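Local coordinates for protein catechol 1,2-dioxygenase (Burkholderia ambifaria, PDB 5VXT) that probably catalyses the intradiol ring cleavage of catechol to cis,cis-muconate with molecular oxygen, using a non-haem iron(III) centre, at residues P116-G121 and E273-P278; G230-R235 and D260-D265; P236-F241 and T252-I257. All blocks are in the same frame, centred on the assembly; numbering follows the deposited sequence. Where two conformers were deposited one is given.

Contact 1 (P116-G121 and E273-P278); sequences PRTIEG and EELIPP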
loop_
_atom_site.group_PDB
_atom_site.type_symbol
_atom_site.label_atom_id
_atom_site.label_comp_id
_atom_site.label_asym_id
_atom_site.label_seq_id
_atom_site.Cartn_x
_atom_site.Cartn_y
_atom_site.Cartn_z
ATOM N N PRO B 116 -5.055 28.656 12.461
ATOM C CA PRO B 116 -4.982 27.754 11.304
ATOM C C PRO B 116 -4.891 26.299 11.723
ATOM O O PRO B 116 -4.302 25.953 12.750
ATOM C CB PRO B 116 -3.702 28.196 10.583
ATOM C CG PRO B 116 -2.866 28.839 11.653
ATOM C CD PRO B 116 -3.861 29.511 12.575
ATOM N N ARG B 117 -5.473 25.432 10.888
ATOM C CA ARG B 117 -5.275 24.008 11.059
ATOM C C ARG B 117 -3.874 23.619 10.591
ATOM O O ARG B 117 -3.238 24.322 9.802
ATOM C CB ARG B 117 -6.315 23.218 10.256
ATOM C CG ARG B 117 -6.207 23.430 8.735
ATOM C CD ARG B 117 -7.032 22.431 7.920
ATOM N NE ARG B 117 -8.439 22.382 8.333
ATOM C CZ ARG B 117 -9.379 23.239 7.940
ATOM N NH1 ARG B 117 -9.080 24.230 7.115
ATOM N NH2 ARG B 117 -10.627 23.107 8.383
ATOM N N THR B 118 -3.384 22.495 11.099
ATOM C CA THR B 118 -2.327 21.782 10.380
ATOM C C THR B 118 -2.498 20.291 10.664
ATOM O O THR B 118 -3.501 19.864 11.240
ATOM C CB THR B 118 -0.924 22.337 10.696
ATOM O OG1 THR B 118 0.029 21.773 9.768
ATOM C CG2 THR B 118 -0.494 22.038 12.114
ATOM N N ILE B 119 -1.548 19.472 10.209
ATOM C CA ILE B 119 -1.852 18.053 10.132
ATOM C C ILE B 119 -1.958 17.434 11.520
ATOM O O ILE B 119 -1.388 17.924 12.507
ATOM C CB ILE B 119 -0.814 17.320 9.265
ATOM C CG1 ILE B 119 0.522 17.213 10.004
ATOM C CG2 ILE B 119 -0.694 18.034 7.925
ATOM C CD1 ILE B 119 1.569 16.457 9.240
ATOM N N GLU B 120 -2.735 16.353 11.597
ATOM C CA GLU B 120 -2.880 15.605 12.836
ATOM C C GLU B 120 -1.664 14.732 13.096
ATOM O O GLU B 120 -1.239 14.572 14.246
ATOM C CB GLU B 120 -4.153 14.752 12.775
ATOM C CG GLU B 120 -4.409 13.880 13.992
ATOM C CD GLU B 120 -5.675 13.035 13.837
ATOM O OE1 GLU B 120 -6.605 13.475 13.130
ATOM O OE2 GLU B 120 -5.740 11.927 14.411
ATOM N N GLY B 121 -1.084 14.161 12.045
ATOM C CA GLY B 121 -0.059 13.171 12.229
ATOM C C GLY B 121 -0.692 11.857 12.637
ATOM O O GLY B 121 -1.905 11.775 12.874
ATOM N N GLU B 273 3.193 29.765 9.420
ATOM C CA GLU B 273 3.772 31.002 9.937
ATOM C C GLU B 273 3.105 31.415 11.241
ATOM O O GLU B 273 3.762 31.921 12.157
ATOM C CB GLU B 273 3.618 32.086 8.874
ATOM C CG GLU B 273 4.241 33.423 9.170
ATOM C CD GLU B 273 3.909 34.440 8.095
ATOM O OE1 GLU B 273 3.812 34.044 6.909
ATOM O OE2 GLU B 273 3.724 35.630 8.434
ATOM N N GLU B 274 1.807 31.179 11.350
ATOM C CA GLU B 274 1.064 31.568 12.540
ATOM C C GLU B 274 1.205 30.572 13.682
ATOM O O GLU B 274 0.667 30.824 14.766
ATOM C CB GLU B 274 -0.422 31.736 12.194
ATOM C CG GLU B 274 -0.695 32.705 11.051
ATOM C CD GLU B 274 -0.650 32.029 9.684
ATOM O OE1 GLU B 274 -0.194 30.866 9.598
ATOM O OE2 GLU B 274 -1.071 32.665 8.696
ATOM N N LEU B 275 1.910 29.460 13.471
ATOM C CA LEU B 275 2.013 28.383 14.448
ATOM C C LEU B 275 3.425 28.263 15.017
ATOM O O LEU B 275 3.883 27.158 15.330
ATOM C CB LEU B 275 1.565 27.059 13.821
ATOM C CG LEU B 275 0.121 27.028 13.317
ATOM C CD1 LEU B 275 -0.247 25.664 12.727
ATOM C CD2 LEU B 275 -0.872 27.406 14.418
ATOM N N ILE B 276 4.117 29.393 15.153
ATOM C CA ILE B 276 5.474 29.467 15.693
ATOM C C ILE B 276 5.483 30.510 16.802
ATOM O O ILE B 276 5.985 31.623 16.598
ATOM C CB ILE B 276 6.502 29.829 14.609
ATOM C CG1 ILE B 276 6.310 28.968 13.355
ATOM C CG2 ILE B 276 7.918 29.683 15.151
ATOM C CD1 ILE B 276 7.262 29.362 12.236
ATOM N N PRO B 277 4.947 30.207 17.975
ATOM C CA PRO B 277 4.818 31.236 19.018
ATOM C C PRO B 277 6.119 31.419 19.775
ATOM O O PRO B 277 6.928 30.486 19.884
ATOM C CB PRO B 277 3.711 30.684 19.928
ATOM C CG PRO B 277 3.623 29.214 19.632
ATOM C CD PRO B 277 4.468 28.890 18.419
ATOM N N PRO B 278 6.371 32.628 20.284
ATOM C CA PRO B 278 7.555 32.854 21.119
ATOM C C PRO B 278 7.546 31.986 22.367
ATOM O O PRO B 278 6.494 31.673 22.927
ATOM C CB PRO B 278 7.448 34.336 21.483
ATOM C CG PRO B 278 6.672 34.934 20.365
ATOM C CD PRO B 278 5.700 33.883 19.915
#

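Contact 2 (G230-R235 and D260-D265); sequences GRHGNR and DPLIWD. With CAQ (catechol), chain K; EDO (1,2-ethanediol), chain M.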
loop_
_atom_site.group_PDB
_atom_site.type_symbol
_atom_site.label_atom_id
_atom_site.label_comp_id
_atom_site.label_asym_id
_atom_site.label_seq_id
_atom_site.Cartn_x
_atom_site.Cartn_y
_atom_site.Cartn_z
ATOM N N GLY B 230 16.245 10.929 -1.806
ATOM C CA GLY B 230 17.194 11.925 -1.349
ATOM C C GLY B 230 16.668 12.877 -0.299
ATOM O O GLY B 230 17.152 14.010 -0.213
ATOM N N ARG B 231 15.697 12.449 0.511
ATOM C CA ARG B 231 15.052 13.302 1.501
ATOM C C ARG B 231 15.293 12.781 2.914
ATOM O O ARG B 231 15.410 11.573 3.142
ATOM C CB ARG B 231 13.534 13.394 1.249
ATOM C CG ARG B 231 13.169 14.096 -0.039
ATOM C CD ARG B 231 11.669 14.123 -0.211
ATOM N NE ARG B 231 11.056 14.701 0.983
ATOM C CZ ARG B 231 9.838 14.408 1.418
ATOM N NH1 ARG B 231 9.056 13.554 0.751
ATOM N NH2 ARG B 231 9.409 14.972 2.534
ATOM N N HIS B 232 15.365 13.705 3.869
ATOM C CA HIS B 232 15.397 13.307 5.265
ATOM C C HIS B 232 13.982 13.061 5.774
ATOM O O HIS B 232 12.995 13.518 5.186
ATOM C CB HIS B 232 16.080 14.376 6.119
ATOM C CG HIS B 232 15.268 15.623 6.285
ATOM N ND1 HIS B 232 14.169 15.693 7.115
ATOM C CD2 HIS B 232 15.396 16.850 5.726
ATOM C CE1 HIS B 232 13.649 16.906 7.055
ATOM N NE2 HIS B 232 14.380 17.631 6.225
ATOM N N GLY B 233 13.891 12.341 6.890
ATOM C CA GLY B 233 12.608 12.034 7.494
ATOM C C GLY B 233 12.407 12.629 8.877
ATOM O O GLY B 233 11.866 11.970 9.770
ATOM N N ASN B 234 12.830 13.874 9.069
ATOM C CA ASN B 234 12.768 14.518 10.374
ATOM C C ASN B 234 11.708 15.614 10.404
ATOM O O ASN B 234 11.413 16.243 9.382
ATOM C CB ASN B 234 14.126 15.113 10.742
ATOM C CG ASN B 234 15.226 14.082 10.749
ATOM O OD1 ASN B 234 16.276 14.275 10.135
ATOM N ND2 ASN B 234 14.996 12.978 11.445
ATOM N N ARG B 235 11.143 15.844 11.602
ATOM C CA ARG B 235 10.263 16.961 11.911
ATOM C C ARG B 235 10.923 17.862 12.951
ATOM O O ARG B 235 11.702 17.386 13.783
ATOM C CB ARG B 235 8.892 16.510 12.458
ATOM C CG ARG B 235 8.064 15.621 11.547
ATOM C CD ARG B 235 6.578 15.899 11.734
ATOM N NE ARG B 235 6.306 17.305 11.476
ATOM C CZ ARG B 235 5.367 18.014 12.087
ATOM N NH1 ARG B 235 4.588 17.448 13.001
ATOM N NH2 ARG B 235 5.221 19.298 11.787
ATOM N N ASP B 260 13.774 26.051 16.117
ATOM C CA ASP B 260 14.226 24.749 15.639
ATOM C C ASP B 260 14.737 24.881 14.208
ATOM O O ASP B 260 14.036 25.433 13.353
ATOM C CB ASP B 260 13.082 23.736 15.718
ATOM C CG ASP B 260 13.554 22.306 15.540
ATOM O OD1 ASP B 260 14.091 21.983 14.454
ATOM O OD2 ASP B 260 13.402 21.512 16.495
ATOM N N PRO B 261 15.946 24.399 13.902
ATOM C CA PRO B 261 16.486 24.595 12.546
ATOM C C PRO B 261 15.715 23.851 11.465
ATOM O O PRO B 261 15.907 24.143 10.280
ATOM C CB PRO B 261 17.927 24.083 12.663
ATOM C CG PRO B 261 17.903 23.137 13.809
ATOM C CD PRO B 261 16.872 23.656 14.771
ATOM N N LEU B 262 14.840 22.922 11.827
ATOM C CA LEU B 262 14.044 22.187 10.858
ATOM C C LEU B 262 12.669 22.800 10.634
ATOM O O LEU B 262 11.852 22.206 9.922
ATOM C CB LEU B 262 13.892 20.732 11.297
ATOM C CG LEU B 262 15.126 19.841 11.185
ATOM C CD1 LEU B 262 14.804 18.456 11.720
ATOM C CD2 LEU B 262 15.604 19.764 9.739
ATOM N N ILE B 263 12.394 23.973 11.218
ATOM C CA ILE B 263 11.048 24.533 11.140
ATOM C C ILE B 263 10.625 24.747 9.695
ATOM O O ILE B 263 9.489 24.444 9.319
ATOM C CB ILE B 263 10.953 25.832 11.963
ATOM C CG1 ILE B 263 10.654 25.496 13.419
ATOM C CG2 ILE B 263 9.854 26.739 11.431
ATOM C CD1 ILE B 263 10.450 26.712 14.267
ATOM N N TRP B 264 11.525 25.243 8.850
ATOM C CA TRP B 264 11.197 25.412 7.442
ATOM C C TRP B 264 11.767 24.292 6.575
ATOM O O TRP B 264 12.017 24.500 5.383
ATOM C CB TRP B 264 11.644 26.789 6.953
ATOM C CG TRP B 264 10.863 27.902 7.627
ATOM C CD1 TRP B 264 11.365 28.892 8.429
ATOM C CD2 TRP B 264 9.444 28.105 7.579
ATOM N NE1 TRP B 264 10.345 29.702 8.868
ATOM C CE2 TRP B 264 9.158 29.244 8.360
ATOM C CE3 TRP B 264 8.389 27.441 6.946
ATOM C CZ2 TRP B 264 7.858 29.733 8.521
ATOM C CZ3 TRP B 264 7.099 27.927 7.108
ATOM C CH2 TRP B 264 6.844 29.058 7.891
ATOM N N ASP B 265 11.948 23.102 7.148
ATOM C CA ASP B 265 12.335 21.916 6.376
ATOM C C ASP B 265 11.725 20.671 7.027
ATOM O O ASP B 265 12.406 19.679 7.296
ATOM C CB ASP B 265 13.857 21.814 6.266
ATOM C CG ASP B 265 14.305 20.849 5.165
ATOM O OD1 ASP B 265 15.509 20.547 5.093
ATOM O OD2 ASP B 265 13.457 20.399 4.364
HETATM C C1 CAQ K . 4.822 11.830 11.624
HETATM C C2 CAQ K . 5.003 11.854 13.005
HETATM C C3 CAQ K . 4.535 12.938 13.733
HETATM O O3 CAQ K . 4.682 13.010 15.081
HETATM C C4 CAQ K . 3.861 14.042 13.027
HETATM O O4 CAQ K . 3.410 15.104 13.737
HETATM C C5 CAQ K . 3.700 13.976 11.649
HETATM C C6 CAQ K . 4.183 12.872 10.954
HETATM C C1 EDO M . 8.225 23.688 5.523
HETATM O O1 EDO M . 8.267 22.935 6.736
HETATM C C2 EDO M . 6.842 23.503 4.918
HETATM O O2 EDO M . 5.895 23.487 5.992
#

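Contact 3 (P236-F241 and T252-I257); sequences PAHVHF and TTQFNI. With FE (Fe (III) ion), chain J; CAQ (catechol), chain K.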
loop_
_atom_site.group_PDB
_atom_site.type_symbol
_atom_site.label_atom_id
_atom_site.label_comp_id
_atom_site.label_asym_id
_atom_site.label_seq_id
_atom_site.Cartn_x
_atom_site.Cartn_y
_atom_site.Cartn_z
ATOM N N PRO B 236 10.646 19.160 12.924
ATOM C CA PRO B 236 11.059 20.019 14.038
ATOM C C PRO B 236 10.252 19.704 15.289
ATOM O O PRO B 236 9.187 19.083 15.237
ATOM C CB PRO B 236 10.762 21.430 13.522
ATOM C CG PRO B 236 9.614 21.212 12.542
ATOM C CD PRO B 236 9.946 19.915 11.870
ATOM N N ALA B 237 10.778 20.145 16.436
ATOM C CA ALA B 237 10.070 19.936 17.696
ATOM C C ALA B 237 8.721 20.646 17.664
ATOM O O ALA B 237 8.610 21.782 17.195
ATOM C CB ALA B 237 10.912 20.444 18.872
ATOM N N HIS B 238 7.689 19.977 18.168
ATOM C CA HIS B 238 6.336 20.488 18.005
ATOM C C HIS B 238 5.431 19.865 19.055
ATOM O O HIS B 238 5.793 18.891 19.721
ATOM C CB HIS B 238 5.794 20.191 16.607
ATOM C CG HIS B 238 5.681 18.731 16.321
ATOM N ND1 HIS B 238 6.755 17.973 15.909
ATOM C CD2 HIS B 238 4.632 17.880 16.414
ATOM C CE1 HIS B 238 6.371 16.720 15.748
ATOM N NE2 HIS B 238 5.088 16.638 16.048
ATOM N N VAL B 239 4.239 20.446 19.185
ATOM C CA VAL B 239 3.196 19.965 20.086
ATOM C C VAL B 239 1.881 19.963 19.317
ATOM O O VAL B 239 1.558 20.947 18.646
ATOM C CB VAL B 239 3.084 20.844 21.351
ATOM C CG1 VAL B 239 1.977 20.345 22.245
ATOM C CG2 VAL B 239 4.399 20.854 22.097
ATOM N N HIS B 240 1.124 18.866 19.418
ATOM C CA HIS B 240 -0.159 18.701 18.739
ATOM C C HIS B 240 -1.319 19.142 19.620
ATOM O O HIS B 240 -1.280 18.980 20.840
ATOM C CB HIS B 240 -0.391 17.239 18.376
ATOM C CG HIS B 240 0.570 16.693 17.370
ATOM N ND1 HIS B 240 0.308 16.704 16.018
ATOM C CD2 HIS B 240 1.780 16.101 17.517
ATOM C CE1 HIS B 240 1.315 16.144 15.373
ATOM N NE2 HIS B 240 2.221 15.768 16.258
ATOM N N PHE B 241 -2.382 19.646 18.987
ATOM C CA PHE B 241 -3.620 19.902 19.709
ATOM C C PHE B 241 -4.858 19.500 18.913
ATOM O O PHE B 241 -4.932 19.701 17.697
ATOM C CB PHE B 241 -3.755 21.379 20.098
ATOM C CG PHE B 241 -2.614 21.895 20.928
ATOM C CD1 PHE B 241 -2.673 21.857 22.318
ATOM C CD2 PHE B 241 -1.485 22.424 20.323
ATOM C CE1 PHE B 241 -1.623 22.339 23.090
ATOM C CE2 PHE B 241 -0.431 22.903 21.090
ATOM C CZ PHE B 241 -0.505 22.856 22.473
ATOM N N THR B 252 -7.919 20.928 14.576
ATOM C CA THR B 252 -6.708 20.127 14.599
ATOM C C THR B 252 -5.565 21.051 14.226
ATOM O O THR B 252 -5.608 21.685 13.168
ATOM C CB THR B 252 -6.770 18.966 13.604
ATOM O OG1 THR B 252 -7.910 18.141 13.891
ATOM C CG2 THR B 252 -5.481 18.148 13.678
ATOM N N THR B 253 -4.561 21.146 15.086
ATOM C CA THR B 253 -3.481 22.088 14.824
ATOM C C THR B 253 -2.252 21.663 15.613
ATOM O O THR B 253 -2.228 20.595 16.237
ATOM C CB THR B 253 -3.911 23.518 15.168
ATOM O OG1 THR B 253 -2.931 24.432 14.675
ATOM C CG2 THR B 253 -4.044 23.679 16.668
ATOM N N GLN B 254 -1.224 22.510 15.561
ATOM C CA GLN B 254 0.071 22.265 16.187
ATOM C C GLN B 254 0.742 23.611 16.393
ATOM O O GLN B 254 0.323 24.618 15.827
ATOM C CB GLN B 254 0.998 21.394 15.320
ATOM C CG GLN B 254 0.527 20.009 14.908
ATOM C CD GLN B 254 1.583 19.316 14.054
ATOM O OE1 GLN B 254 2.780 19.543 14.236
ATOM N NE2 GLN B 254 1.149 18.493 13.109
ATOM N N PHE B 255 1.821 23.613 17.169
ATOM C CA PHE B 255 2.783 24.694 17.035
ATOM C C PHE B 255 4.183 24.098 17.104
ATOM O O PHE B 255 4.394 23.013 17.655
ATOM C CB PHE B 255 2.583 25.864 18.042
ATOM C CG PHE B 255 2.742 25.510 19.495
ATOM C CD1 PHE B 255 3.957 25.084 20.009
ATOM C CD2 PHE B 255 1.683 25.703 20.369
ATOM C CE1 PHE B 255 4.094 24.799 21.351
ATOM C CE2 PHE B 255 1.816 25.430 21.711
ATOM C CZ PHE B 255 3.023 24.974 22.206
ATOM N N ASN B 256 5.119 24.793 16.475
ATOM C CA ASN B 256 6.519 24.412 16.451
ATOM C C ASN B 256 7.259 25.165 17.547
ATOM O O ASN B 256 6.908 26.302 17.885
ATOM C CB ASN B 256 7.149 24.730 15.095
ATOM C CG ASN B 256 6.886 23.649 14.047
ATOM O OD1 ASN B 256 6.714 22.475 14.368
ATOM N ND2 ASN B 256 6.881 24.048 12.783
ATOM N N ILE B 257 8.283 24.519 18.108
ATOM C CA ILE B 257 9.142 25.189 19.081
ATOM C C ILE B 257 9.988 26.234 18.370
ATOM O O ILE B 257 10.682 25.935 17.389
ATOM C CB ILE B 257 10.029 24.177 19.820
ATOM C CG1 ILE B 257 9.171 23.162 20.576
ATOM C CG2 ILE B 257 11.021 24.912 20.752
ATOM C CD1 ILE B 257 8.187 23.804 21.535
HETATM FE FE FE J . 4.062 14.879 16.195
HETATM C C1 CAQ K . 4.822 11.830 11.624
HETATM C C2 CAQ K . 5.003 11.854 13.005
HETATM C C3 CAQ K . 4.535 12.938 13.733
HETATM O O3 CAQ K . 4.682 13.010 15.081
HETATM C C4 CAQ K . 3.861 14.042 13.027
HETATM O O4 CAQ K . 3.410 15.104 13.737
HETATM C C5 CAQ K . 3.700 13.976 11.649
HETATM C C6 CAQ K . 4.183 12.872 10.954
HETATM O O HOH W 1 -2.022 17.945 15.209
#

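Contact 1 (P116-G121 and E273-P278)
Pro116 meets 273-278 with the far corner of its ring. Its CG lies 3.7 Å from Leu275 CD2 and 3.8 Å from CB of Glu274, so the ring tip touches both a leucine methyl and the first carbon of an acidic side chain. The Glu274 chain is bent at chi2 (88°) and brings OE1 back to 3.9 Å from Pro116 CG, a contact of an oxygen with a carbon and no more. Arg117 turns its side chain from 273-278: the guanidinium pairs with Asp103 and Asp106 of helix 94-109, while its carbonyl accepts from Arg272. Thr118 faces Leu275 again and divides its two branches between different tasks. OG1, anti to the backbone N (chi1 -169°), is bonded to the carbonyl of Ala270, which leaves the methyl to meet the leucine: Thr118 CG2 is 3.7 Å from Leu275 CD1. The two methyls of Leu275 are therefore shared out, CD2 to the proline and CD1 to the threonine. Beyond this point the segment runs on to Gly121, which touches the bound catechol. No hydrogen bond links 116-121 to 273-278; the two meet through nonpolar packing, while the directional bonds of Arg117 and Thr118 go to other parts of the chain.

Contact 2 (G230-R235 and D260-D265)
An imidazole directed at the end of a turn is the odd element here: NE2 of His232 stands 3.0 Å from the backbone O of Asp265, with His232 CE1 equally close; that oxygen lies at the ring edge, near its plane. The Asp265 carboxylate is also close, its plane 81° from that of the ring. The other nitrogen is bonded within its own segment: Asn234 N donates to His232 ND1 at 3.0 Å, nearly straight (165°) and in the ring plane, which helps fix the rotation of the imidazole. Next to it the contact is apolar: Leu262 reaches over with CD1, 3.5 Å from CB of Asn234 and 3.9 Å from the carbonyl O of Arg235. Leu262 is held by an Asx turn, its N donating to Asp260 OD1 at 2.9 Å through the anti lone pair, within the first of two successive type I turns. The side chain of Arg235 leads away from 260-265 into the active site, where NH1 donates to catechol O4 at 2.7 Å, bent at 131°; Asp266 forms a salt bridge with NH2 of the same guanidinium. The two turns thus lie beside the loop carrying Arg235, at the catechol pocket of an intradiol dioxygenase.

Contact 3 (P236-F241 and T252-I257)
Different chi1 values on alternate residues bring the imidazoles of His238 and His240 to one iron(III) ion: in His238 CG sits between the backbone N and the carbonyl carbon (chi1 63°), in His240 it is anti to the carbonyl carbon (chi1 -65°). Each NE2, of His238 and of His240, then binds the iron at 2.0 Å. The remote nitrogens are held too. His238 ND1 donates to the carbonyl O of Pro236 at 2.8 Å, in the ring plane, and His240 ND1 donates to a water that in turn gives a hydrogen to the carbonyl O of Thr253. Bonds to both nitrogens leave either ring little freedom to rotate, and acceptors at ND1 would be expected to make the imidazoles somewhat stronger donors to the metal. Tyr178 and both oxygens of catechol complete the set of ligands.

The platform is an antiparallel beta hairpin of strands 238-244 and 251-256, in which His238 opposite Asn256 and His240 opposite Gln254 are non-hydrogen-bonded pairs with side chains on the metal face. In one of its two modelled conformers the extended Gln254 lies beside His240, with NE2, bonded to Ile119 O, 3.3 Å from His240 CE1, and OE1 3.3 Å from CD2 of His238. On the other face, in the hydrogen-bonded pairs, Val239 CB lies over the ring of Phe255. Phe241 CE2 meets Phe255 CE2 at 3.4 Å, the planes 42° apart, and strand 295-303 covers this side through Phe300 and Phe302. Past the strands, Ile257 N bonds to Ala237 O at 2.9 Å, and Ala237 CB packs on Ile257 CG1.

In the fold
Contact 3 is the centre of the group, and the other two border its hairpin. Contact 1, its centre about 6 Å from that of contact 3, joins it through Pro116 O, 2.8 Å from Thr253 OG1, and Ile119 O, 2.7 Å from Gln254 NE2. The oxygen of the same amide, Gln254 OE1, is 3.0 Å from Arg235 NH1 of contact 2, so in this one of its two conformers the glutamine links all three. Contact 2, about 14 Å from contact 3 between centres, also reaches it through Asp260 OD2 and the N of Ala237. Contacts 1 and 2 meet where Ile276 packs on Ile263 and Trp264. Around catechol, contact 2 gives Arg235 and contact 3 holds the iron that binds it.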